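Local coordinates for Nitrate/nitrite binding protein NrtA (PDB 2G29), which binds nitrate as the periplasmic substrate-binding protein of the NrtABCD ABC transporter, which takes up nitrate and probably nitrite, at residues 93-98 with 159-164; 167-172 with 345-350; 330-335 with 357-362. All coordinates share one frame; numbering follows the deposited sequence.

Contact 1 of 3, residues 93-98 with 159-164; sequences HILTPM and AMTFPG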
loop_
_atom_site.group_PDB
_atom_site.type_symbol
_atom_site.label_atom_id
_atom_site.label_comp_id
_atom_site.label_asym_id
_atom_site.label_seq_id
_atom_site.Cartn_x
_atom_site.Cartn_y
_atom_site.Cartn_z
ATOM N N HIS A 93 -7.786 4.928 2.950
ATOM C CA HIS A 93 -6.888 4.327 1.966
ATOM C C HIS A 93 -5.798 3.980 3.006
ATOM O O HIS A 93 -5.326 4.839 3.736
ATOM C CB HIS A 93 -6.507 5.411 0.932
ATOM C CG HIS A 93 -5.047 5.491 0.568
ATOM N ND1 HIS A 93 -4.447 4.732 -0.416
ATOM C CD2 HIS A 93 -4.113 6.381 0.983
ATOM C CE1 HIS A 93 -3.201 5.166 -0.606
ATOM N NE2 HIS A 93 -2.985 6.164 0.222
ATOM N N ILE A 94 -5.397 2.712 3.068
ATOM C CA ILE A 94 -4.507 2.269 4.131
ATOM C C ILE A 94 -3.589 1.111 3.760
ATOM O O ILE A 94 -3.888 0.315 2.884
ATOM C CB ILE A 94 -5.400 1.897 5.357
ATOM C CG1 ILE A 94 -4.551 1.755 6.623
ATOM C CG2 ILE A 94 -6.201 0.632 5.065
ATOM C CD1 ILE A 94 -5.413 1.952 7.933
ATOM N N LEU A 95 -2.445 1.026 4.428
ATOM C CA LEU A 95 -1.532 -0.097 4.173
ATOM C C LEU A 95 -2.295 -1.380 4.584
ATOM O O LEU A 95 -2.915 -1.424 5.663
ATOM C CB LEU A 95 -0.289 0.057 5.053
ATOM C CG LEU A 95 0.460 1.388 4.927
ATOM C CD1 LEU A 95 1.733 1.380 5.790
ATOM C CD2 LEU A 95 0.864 1.636 3.474
ATOM N N THR A 96 -2.232 -2.442 3.784
ATOM C CA THR A 96 -2.979 -3.665 4.117
ATOM C C THR A 96 -2.778 -4.225 5.550
ATOM O O THR A 96 -3.739 -4.635 6.167
ATOM C CB THR A 96 -2.739 -4.795 3.053
ATOM O OG1 THR A 96 -3.407 -4.419 1.848
ATOM C CG2 THR A 96 -3.261 -6.160 3.513
ATOM N N PRO A 97 -1.546 -4.228 6.092
ATOM C CA PRO A 97 -1.427 -4.777 7.456
ATOM C C PRO A 97 -2.115 -3.955 8.510
ATOM O O PRO A 97 -2.519 -4.506 9.521
ATOM C CB PRO A 97 0.089 -4.842 7.730
ATOM C CG PRO A 97 0.725 -4.130 6.589
ATOM C CD PRO A 97 -0.234 -4.006 5.463
ATOM N N MET A 98 -2.306 -2.667 8.262
ATOM C CA MET A 98 -2.875 -1.836 9.327
ATOM C C MET A 98 -4.245 -2.200 9.888
ATOM O O MET A 98 -4.429 -2.151 11.105
ATOM C CB MET A 98 -2.766 -0.336 8.990
ATOM C CG MET A 98 -1.305 0.151 9.053
ATOM S SD MET A 98 -1.123 1.855 8.399
ATOM C CE MET A 98 -1.968 2.767 9.728
ATOM N N ALA A 159 14.520 3.974 5.947
ATOM C CA ALA A 159 13.184 4.459 6.305
ATOM C C ALA A 159 12.051 3.722 5.625
ATOM O O ALA A 159 12.132 3.366 4.441
ATOM C CB ALA A 159 13.050 5.951 5.982
ATOM N N MET A 160 10.996 3.498 6.402
ATOM C CA MET A 160 9.780 2.869 5.917
ATOM C C MET A 160 8.635 3.703 6.476
ATOM O O MET A 160 8.850 4.716 7.154
ATOM C CB MET A 160 9.716 1.384 6.249
ATOM C CG MET A 160 10.097 0.978 7.659
ATOM S SD MET A 160 8.819 1.462 8.857
ATOM C CE MET A 160 9.555 0.828 10.425
ATOM N N THR A 161 7.408 3.294 6.171
ATOM C CA THR A 161 6.269 4.164 6.437
ATOM C C THR A 161 5.403 3.915 7.671
ATOM O O THR A 161 4.594 4.763 8.017
ATOM C CB THR A 161 5.371 4.104 5.200
ATOM O OG1 THR A 161 4.946 2.762 5.045
ATOM C CG2 THR A 161 6.123 4.529 3.955
ATOM N N PHE A 162 5.557 2.757 8.291
ATOM C CA PHE A 162 4.774 2.374 9.454
ATOM C C PHE A 162 5.296 1.017 9.863
ATOM O O PHE A 162 5.498 0.153 8.999
ATOM C CB PHE A 162 3.272 2.218 9.106
ATOM C CG PHE A 162 2.391 2.071 10.322
ATOM C CD1 PHE A 162 2.115 3.176 11.125
ATOM C CD2 PHE A 162 1.915 0.820 10.697
ATOM C CE1 PHE A 162 1.359 3.039 12.295
ATOM C CE2 PHE A 162 1.154 0.673 11.876
ATOM C CZ PHE A 162 0.879 1.772 12.662
ATOM N N PRO A 163 5.504 0.783 11.171
ATOM C CA PRO A 163 6.019 -0.543 11.565
ATOM C C PRO A 163 5.045 -1.666 11.290
ATOM O O PRO A 163 3.920 -1.636 11.763
ATOM C CB PRO A 163 6.326 -0.388 13.065
ATOM C CG PRO A 163 6.279 1.134 13.327
ATOM C CD PRO A 163 5.249 1.667 12.332
ATOM N N GLY A 164 5.479 -2.655 10.510
ATOM C CA GLY A 164 4.615 -3.767 10.195
ATOM C C GLY A 164 3.834 -3.481 8.923
ATOM O O GLY A 164 3.098 -4.352 8.423
#
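L95, at the end of strand 91-95, is the first residue to reach across. Its CG stands anti to the carbonyl carbon, and the CD1 branch alone does the touching: it crosses T161 and F162 obliquely, with L95 CD1 3.6 Å from T161 OG1 and 3.8 Å from F162 CB. T96 turns its side chain away, and its OG1 bonds to the backbone O of E239. P97 lays its ring edge against a backbone carbonyl, P97 CG lying 3.0 Å from G164 O, a tight approach to an oxygen that accepts a hydrogen bond from N342 ND2. The chain folds back, M98 N donating to L95 O at 2.9 Å, so that M98 follows L95 onto F162. Bent at chi3 (70°), M98 meets the phenyl tip to tip. M98 CE sits 4.1 Å from the F162 ring centroid, almost on the normal, and SD hangs over the same face, a Met-aromatic contact; P163 CD lies over the rim of the opposite face. The two segments leave different five-stranded sheets and meet beside W73, H167 and K240 of the nitrate site, with T161 about 3 Å from a bound nitrate (nearest side-chain atoms): the interdomain cleft of a type II periplasmic binding protein.

Contact 2 of 3, residues 167-172 with 345-350; sequences HDMWIR and WGYLPA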
loop_
_atom_site.group_PDB
_atom_site.type_symbol
_atom_site.label_atom_id
_atom_site.label_comp_id
_atom_site.label_asym_id
_atom_site.label_seq_id
_atom_site.Cartn_x
_atom_site.Cartn_y
_atom_site.Cartn_z
ATOM N N HIS A 167 5.589 -1.110 3.277
ATOM C CA HIS A 167 6.955 -0.701 2.910
ATOM C C HIS A 167 7.991 -1.264 3.843
ATOM O O HIS A 167 9.112 -1.562 3.400
ATOM C CB HIS A 167 7.043 0.833 2.798
ATOM C CG HIS A 167 5.902 1.391 2.043
ATOM N ND1 HIS A 167 5.852 1.465 0.670
ATOM C CD2 HIS A 167 4.675 1.743 2.490
ATOM C CE1 HIS A 167 4.636 1.839 0.299
ATOM N NE2 HIS A 167 3.909 2.014 1.392
ATOM N N ASP A 168 7.646 -1.404 5.115
ATOM C CA ASP A 168 8.552 -2.016 6.088
ATOM C C ASP A 168 8.807 -3.463 5.596
ATOM O O ASP A 168 9.958 -3.927 5.535
ATOM C CB ASP A 168 7.863 -1.981 7.465
ATOM C CG ASP A 168 8.770 -2.407 8.613
ATOM O OD1 ASP A 168 10.010 -2.296 8.494
ATOM O OD2 ASP A 168 8.215 -2.805 9.666
ATOM N N MET A 169 7.752 -4.186 5.209
ATOM C CA MET A 169 7.943 -5.556 4.707
ATOM C C MET A 169 8.763 -5.587 3.411
ATOM O O MET A 169 9.655 -6.411 3.253
ATOM C CB MET A 169 6.600 -6.240 4.450
ATOM C CG MET A 169 5.681 -6.392 5.657
ATOM S SD MET A 169 6.402 -7.173 7.130
ATOM C CE MET A 169 6.931 -5.711 8.058
ATOM N N TRP A 170 8.518 -4.644 2.502
ATOM C CA TRP A 170 9.258 -4.687 1.228
ATOM C C TRP A 170 10.740 -4.396 1.416
ATOM O O TRP A 170 11.594 -5.127 0.903
ATOM C CB TRP A 170 8.742 -3.679 0.212
ATOM C CG TRP A 170 7.277 -3.681 -0.061
ATOM C CD1 TRP A 170 6.517 -2.568 -0.275
ATOM C CD2 TRP A 170 6.380 -4.799 -0.081
ATOM N NE1 TRP A 170 5.192 -2.923 -0.415
ATOM C CE2 TRP A 170 5.083 -4.285 -0.289
ATOM C CE3 TRP A 170 6.537 -6.194 0.070
ATOM C CZ2 TRP A 170 3.943 -5.099 -0.355
ATOM C CZ3 TRP A 170 5.422 -7.009 0.008
ATOM C CH2 TRP A 170 4.127 -6.462 -0.202
ATOM N N ILE A 171 11.064 -3.334 2.141
ATOM C CA ILE A 171 12.475 -3.021 2.311
ATOM C C ILE A 171 13.218 -4.066 3.152
ATOM O O ILE A 171 14.361 -4.379 2.847
ATOM C CB ILE A 171 12.656 -1.538 2.814
ATOM C CG1 ILE A 171 14.027 -1.028 2.371
ATOM C CG2 ILE A 171 12.487 -1.428 4.318
ATOM C CD1 ILE A 171 14.177 0.482 2.532
ATOM N N ARG A 172 12.575 -4.615 4.178
ATOM C CA ARG A 172 13.202 -5.673 4.974
ATOM C C ARG A 172 13.388 -6.922 4.120
ATOM O O ARG A 172 14.398 -7.624 4.253
ATOM C CB ARG A 172 12.351 -6.045 6.175
ATOM C CG ARG A 172 12.361 -5.006 7.272
ATOM C CD ARG A 172 11.414 -5.390 8.389
ATOM N NE ARG A 172 11.546 -4.428 9.487
ATOM C CZ ARG A 172 12.008 -4.730 10.705
ATOM N NH1 ARG A 172 12.367 -5.982 11.017
ATOM N NH2 ARG A 172 12.195 -3.749 11.583
ATOM N N TRP A 345 9.147 -10.963 11.440
ATOM C CA TRP A 345 9.912 -9.931 12.133
ATOM C C TRP A 345 9.537 -9.713 13.585
ATOM O O TRP A 345 10.089 -8.836 14.207
ATOM C CB TRP A 345 9.819 -8.616 11.344
ATOM C CG TRP A 345 10.384 -8.739 9.949
ATOM C CD1 TRP A 345 9.731 -8.498 8.753
ATOM C CD2 TRP A 345 11.713 -9.167 9.599
ATOM N NE1 TRP A 345 10.571 -8.756 7.709
ATOM C CE2 TRP A 345 11.790 -9.169 8.190
ATOM C CE3 TRP A 345 12.839 -9.564 10.350
ATOM C CZ2 TRP A 345 12.968 -9.540 7.491
ATOM C CZ3 TRP A 345 14.006 -9.938 9.664
ATOM C CH2 TRP A 345 14.053 -9.921 8.248
ATOM N N GLY A 346 8.607 -10.507 14.107
ATOM C CA GLY A 346 8.250 -10.366 15.514
ATOM C C GLY A 346 7.219 -9.315 15.856
ATOM O O GLY A 346 7.048 -8.979 17.035
ATOM N N TYR A 347 6.545 -8.760 14.853
ATOM C CA TYR A 347 5.500 -7.772 15.120
ATOM C C TYR A 347 4.243 -8.432 15.663
ATOM O O TYR A 347 3.467 -7.787 16.365
ATOM C CB TYR A 347 5.142 -7.001 13.842
ATOM C CG TYR A 347 6.178 -6.000 13.404
ATOM C CD1 TYR A 347 6.853 -6.161 12.205
ATOM C CD2 TYR A 347 6.448 -4.867 14.177
ATOM C CE1 TYR A 347 7.797 -5.196 11.772
ATOM C CE2 TYR A 347 7.373 -3.896 13.747
ATOM C CZ TYR A 347 8.034 -4.073 12.551
ATOM O OH TYR A 347 8.907 -3.084 12.128
ATOM N N LEU A 348 4.027 -9.701 15.332
ATOM C CA LEU A 348 2.869 -10.448 15.813
ATOM C C LEU A 348 3.373 -11.750 16.443
ATOM O O LEU A 348 4.388 -12.301 16.027
ATOM C CB LEU A 348 1.891 -10.796 14.682
ATOM C CG LEU A 348 1.090 -9.629 14.073
ATOM C CD1 LEU A 348 0.212 -10.204 12.977
ATOM C CD2 LEU A 348 0.224 -8.932 15.145
ATOM N N PRO A 349 2.628 -12.291 17.415
ATOM C CA PRO A 349 3.048 -13.538 18.063
ATOM C C PRO A 349 3.156 -14.688 17.061
ATOM O O PRO A 349 2.309 -14.829 16.169
ATOM C CB PRO A 349 1.937 -13.786 19.102
ATOM C CG PRO A 349 1.338 -12.436 19.349
ATOM C CD PRO A 349 1.375 -11.764 17.987
ATOM N N ALA A 350 4.161 -15.544 17.229
ATOM C CA ALA A 350 4.336 -16.686 16.356
ATOM C C ALA A 350 3.123 -17.608 16.477
ATOM O O ALA A 350 2.433 -17.636 17.500
ATOM C CB ALA A 350 5.612 -17.435 16.746
HETATM O O HOH W 1 10.176 -8.542 4.943
#
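R172 lays its methylene chain over one face of the W345 indole, with R172 CD 3.5 Å from the centroid of the five-membered ring and only 12° off its normal. The chain runs extended from CG to NE, which carries the guanidinium along the same face; its plane is tilted 64° to the ring, so NH1 comes down edge-first, R172 NH1 lying 3.5 Å from W345 CD2 and adding a cation-pi component to the CH-pi contact. The guanidinium is held in turn by D168, one helical turn earlier: R172 NE donates to D168 OD1 at 2.8 Å in an i/i+4 salt bridge, while NH2 bonds to T188. W345 comes just after helix 332-344, whose end is closed by a Schellman motif at G346; Y347, just beyond, also points to helix 166-177. There the phenol meets the carboxylate tip to tip, Y347 OH and D168 OD2 making a short but weak hydrogen bond of 2.6 Å; OD2 also accepts from G164 N. M169, bent at chi2 and chi3, brings SD to the indole edge, M169 SD lying 3.9 Å from W345 CD1, and its CE to Y347 CE1. A water accepts from W345 NE1 at 2.8 Å and donates to M169 O.

Contact 3 of 3, residues 330-335 with 357-362; sequences PYKSHD and IVDKVN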
loop_
_atom_site.group_PDB
_atom_site.type_symbol
_atom_site.label_atom_id
_atom_site.label_comp_id
_atom_site.label_asym_id
_atom_site.label_seq_id
_atom_site.Cartn_x
_atom_site.Cartn_y
_atom_site.Cartn_z
ATOM N N PRO A 330 -9.808 -8.303 -2.822
ATOM C CA PRO A 330 -8.931 -8.481 -1.651
ATOM C C PRO A 330 -8.726 -9.933 -1.278
ATOM O O PRO A 330 -9.437 -10.501 -0.473
ATOM C CB PRO A 330 -9.642 -7.681 -0.569
ATOM C CG PRO A 330 -11.116 -7.930 -0.880
ATOM C CD PRO A 330 -11.176 -7.926 -2.423
ATOM N N TYR A 331 -7.747 -10.545 -1.926
ATOM C CA TYR A 331 -7.457 -11.947 -1.656
ATOM C C TYR A 331 -7.075 -12.170 -0.191
ATOM O O TYR A 331 -6.186 -11.491 0.368
ATOM C CB TYR A 331 -6.298 -12.444 -2.537
ATOM C CG TYR A 331 -6.624 -12.630 -4.006
ATOM C CD1 TYR A 331 -6.303 -11.651 -4.927
ATOM C CD2 TYR A 331 -7.252 -13.801 -4.462
ATOM C CE1 TYR A 331 -6.578 -11.814 -6.283
ATOM C CE2 TYR A 331 -7.533 -13.961 -5.813
ATOM C CZ TYR A 331 -7.190 -12.976 -6.709
ATOM O OH TYR A 331 -7.415 -13.152 -8.074
ATOM N N LYS A 332 -7.742 -13.131 0.430
ATOM C CA LYS A 332 -7.408 -13.498 1.812
ATOM C C LYS A 332 -5.975 -14.074 1.885
ATOM O O LYS A 332 -5.301 -13.884 2.894
ATOM C CB LYS A 332 -8.412 -14.526 2.346
ATOM C CG LYS A 332 -9.783 -13.952 2.690
ATOM C CD LYS A 332 -10.730 -15.020 3.177
ATOM C CE LYS A 332 -11.969 -14.402 3.748
ATOM N NZ LYS A 332 -12.883 -15.465 4.317
ATOM N N SER A 333 -5.504 -14.759 0.834
ATOM C CA SER A 333 -4.156 -15.325 0.867
ATOM C C SER A 333 -3.127 -14.209 0.972
ATOM O O SER A 333 -2.067 -14.378 1.609
ATOM C CB SER A 333 -3.891 -16.185 -0.382
ATOM O OG SER A 333 -4.044 -15.409 -1.558
ATOM N N HIS A 334 -3.430 -13.046 0.386
ATOM C CA HIS A 334 -2.522 -11.893 0.471
ATOM C C HIS A 334 -2.496 -11.340 1.900
ATOM O O HIS A 334 -1.437 -11.080 2.443
ATOM C CB HIS A 334 -2.954 -10.804 -0.491
ATOM C CG HIS A 334 -2.713 -11.119 -1.945
ATOM N ND1 HIS A 334 -1.956 -12.177 -2.397
ATOM C CD2 HIS A 334 -3.133 -10.449 -3.037
ATOM C CE1 HIS A 334 -1.920 -12.138 -3.726
ATOM N NE2 HIS A 334 -2.620 -11.103 -4.133
ATOM N N ASP A 335 -3.656 -11.174 2.509
ATOM C CA ASP A 335 -3.683 -10.721 3.904
ATOM C C ASP A 335 -2.885 -11.713 4.776
ATOM O O ASP A 335 -2.132 -11.280 5.682
ATOM C CB ASP A 335 -5.146 -10.642 4.405
ATOM C CG ASP A 335 -5.942 -9.502 3.781
ATOM O OD1 ASP A 335 -5.424 -8.830 2.871
ATOM O OD2 ASP A 335 -7.102 -9.310 4.216
ATOM N N ILE A 357 -8.055 -14.687 11.861
ATOM C CA ILE A 357 -8.283 -13.251 11.903
ATOM C C ILE A 357 -8.555 -12.724 10.502
ATOM O O ILE A 357 -9.322 -11.779 10.335
ATOM C CB ILE A 357 -7.120 -12.480 12.629
ATOM C CG1 ILE A 357 -7.479 -10.993 12.719
ATOM C CG2 ILE A 357 -5.782 -12.677 11.938
ATOM C CD1 ILE A 357 -8.716 -10.684 13.594
ATOM N N VAL A 358 -7.962 -13.323 9.482
ATOM C CA VAL A 358 -8.267 -12.875 8.117
ATOM C C VAL A 358 -9.743 -13.161 7.815
ATOM O O VAL A 358 -10.403 -12.344 7.151
ATOM C CB VAL A 358 -7.311 -13.562 7.115
ATOM C CG1 VAL A 358 -7.757 -13.356 5.647
ATOM C CG2 VAL A 358 -5.947 -12.977 7.291
ATOM N N ASP A 359 -10.304 -14.268 8.311
ATOM C CA ASP A 359 -11.709 -14.538 8.024
ATOM C C ASP A 359 -12.647 -13.533 8.706
ATOM O O ASP A 359 -13.822 -13.407 8.292
ATOM C CB ASP A 359 -12.085 -15.982 8.414
ATOM C CG ASP A 359 -11.606 -17.009 7.408
ATOM O OD1 ASP A 359 -11.344 -16.646 6.254
ATOM O OD2 ASP A 359 -11.515 -18.208 7.774
ATOM N N LYS A 360 -12.159 -12.824 9.727
ATOM C CA LYS A 360 -12.971 -11.821 10.410
ATOM C C LYS A 360 -12.801 -10.427 9.795
ATOM O O LYS A 360 -13.794 -9.710 9.600
ATOM C CB LYS A 360 -12.634 -11.757 11.911
ATOM C CG LYS A 360 -13.411 -10.659 12.676
ATOM C CD LYS A 360 -13.217 -10.796 14.170
ATOM C CE LYS A 360 -13.755 -9.599 14.952
ATOM N NZ LYS A 360 -12.717 -8.503 14.999
ATOM N N VAL A 361 -11.571 -10.032 9.468
ATOM C CA VAL A 361 -11.303 -8.709 8.910
ATOM C C VAL A 361 -11.537 -8.548 7.407
ATOM O O VAL A 361 -12.041 -7.520 6.961
ATOM C CB VAL A 361 -9.845 -8.327 9.256
ATOM C CG1 VAL A 361 -9.399 -7.022 8.563
ATOM C CG2 VAL A 361 -9.714 -8.204 10.774
ATOM N N ASN A 362 -11.155 -9.558 6.643
ATOM C CA ASN A 362 -11.293 -9.502 5.196
ATOM C C ASN A 362 -12.750 -9.689 4.787
ATOM O O ASN A 362 -13.372 -10.684 5.144
ATOM C CB ASN A 362 -10.386 -10.577 4.550
ATOM C CG ASN A 362 -10.465 -10.567 3.045
ATOM O OD1 ASN A 362 -11.514 -10.897 2.463
ATOM N ND2 ASN A 362 -9.363 -10.182 2.393
HETATM O O HOH W 2 -14.405 -13.187 5.696
#
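A first torsion of -179° sets CG of N362 anti to its backbone N and swings the carboxamide off the end of helix 354-361 toward the start of helix 332-344. K332 does the reverse: with CG anti to the carbonyl carbon (chi1 -74°) and everything beyond it extended, the chain runs across the neighbouring helix end to deliver its ammonium there. The amide nitrogen of N362 spends both hydrogens on the first segment. N362 ND2 donates to P330 O at 2.9 Å and to D335 OD2 at 3.0 Å; both bonds are nearly straight and both acceptors lie close to the amide plane, although each is met from above its own plane. The carboxylate stands 60° from the amide. On its other side, N362 OD1 accepts from E364 N, so the group is gripped at both ends and its rotation fixed. Apolar packing fills in beside these bonds: K332 CB lies 3.6 Å from V358 CG1, and D335 CB rests on V358 CG2. Separately, K332 CG lies against the amide, 3.5 Å from N362 CG. At the exposed border, K332 crosses D359 at about a right angle and K332 NZ reaches D359 OD1 at 2.7 Å, a salt bridge. A water takes a bond from the same NZ and donates to the carbonyls of D359 and N362. D335 has its strongest partners elsewhere, OD2 with the Y100 hydroxyl and OD1 in a salt bridge to R120. With R120, Y100 and the N362 amide all gathered round it, this buried carboxylate is probably kept ionised.

How the contacts relate
Following the chain from its N terminus, contact 1 closes the first loop, bringing the end of strand 91-95 in one domain sheet to the residues leaving strand 157-160 in the other. Contact 2 opens just afterwards on helix 166-177, so the two are in series, yet they touch where T161 OG1 meets H167 CD2 at 2.8 Å. Contact 2 spans 172 residues to reach the turn after helix 332-344. Contact 3 starts at the head of that same helix and finishes beyond contact 2, on helix 354-361; the two contacts cross along the chain, their centres about 17 Å apart. Contact 3 meets the first domain through T96, while contact 2 joins the turn after helix 332-344 to helix 166-177 of the other.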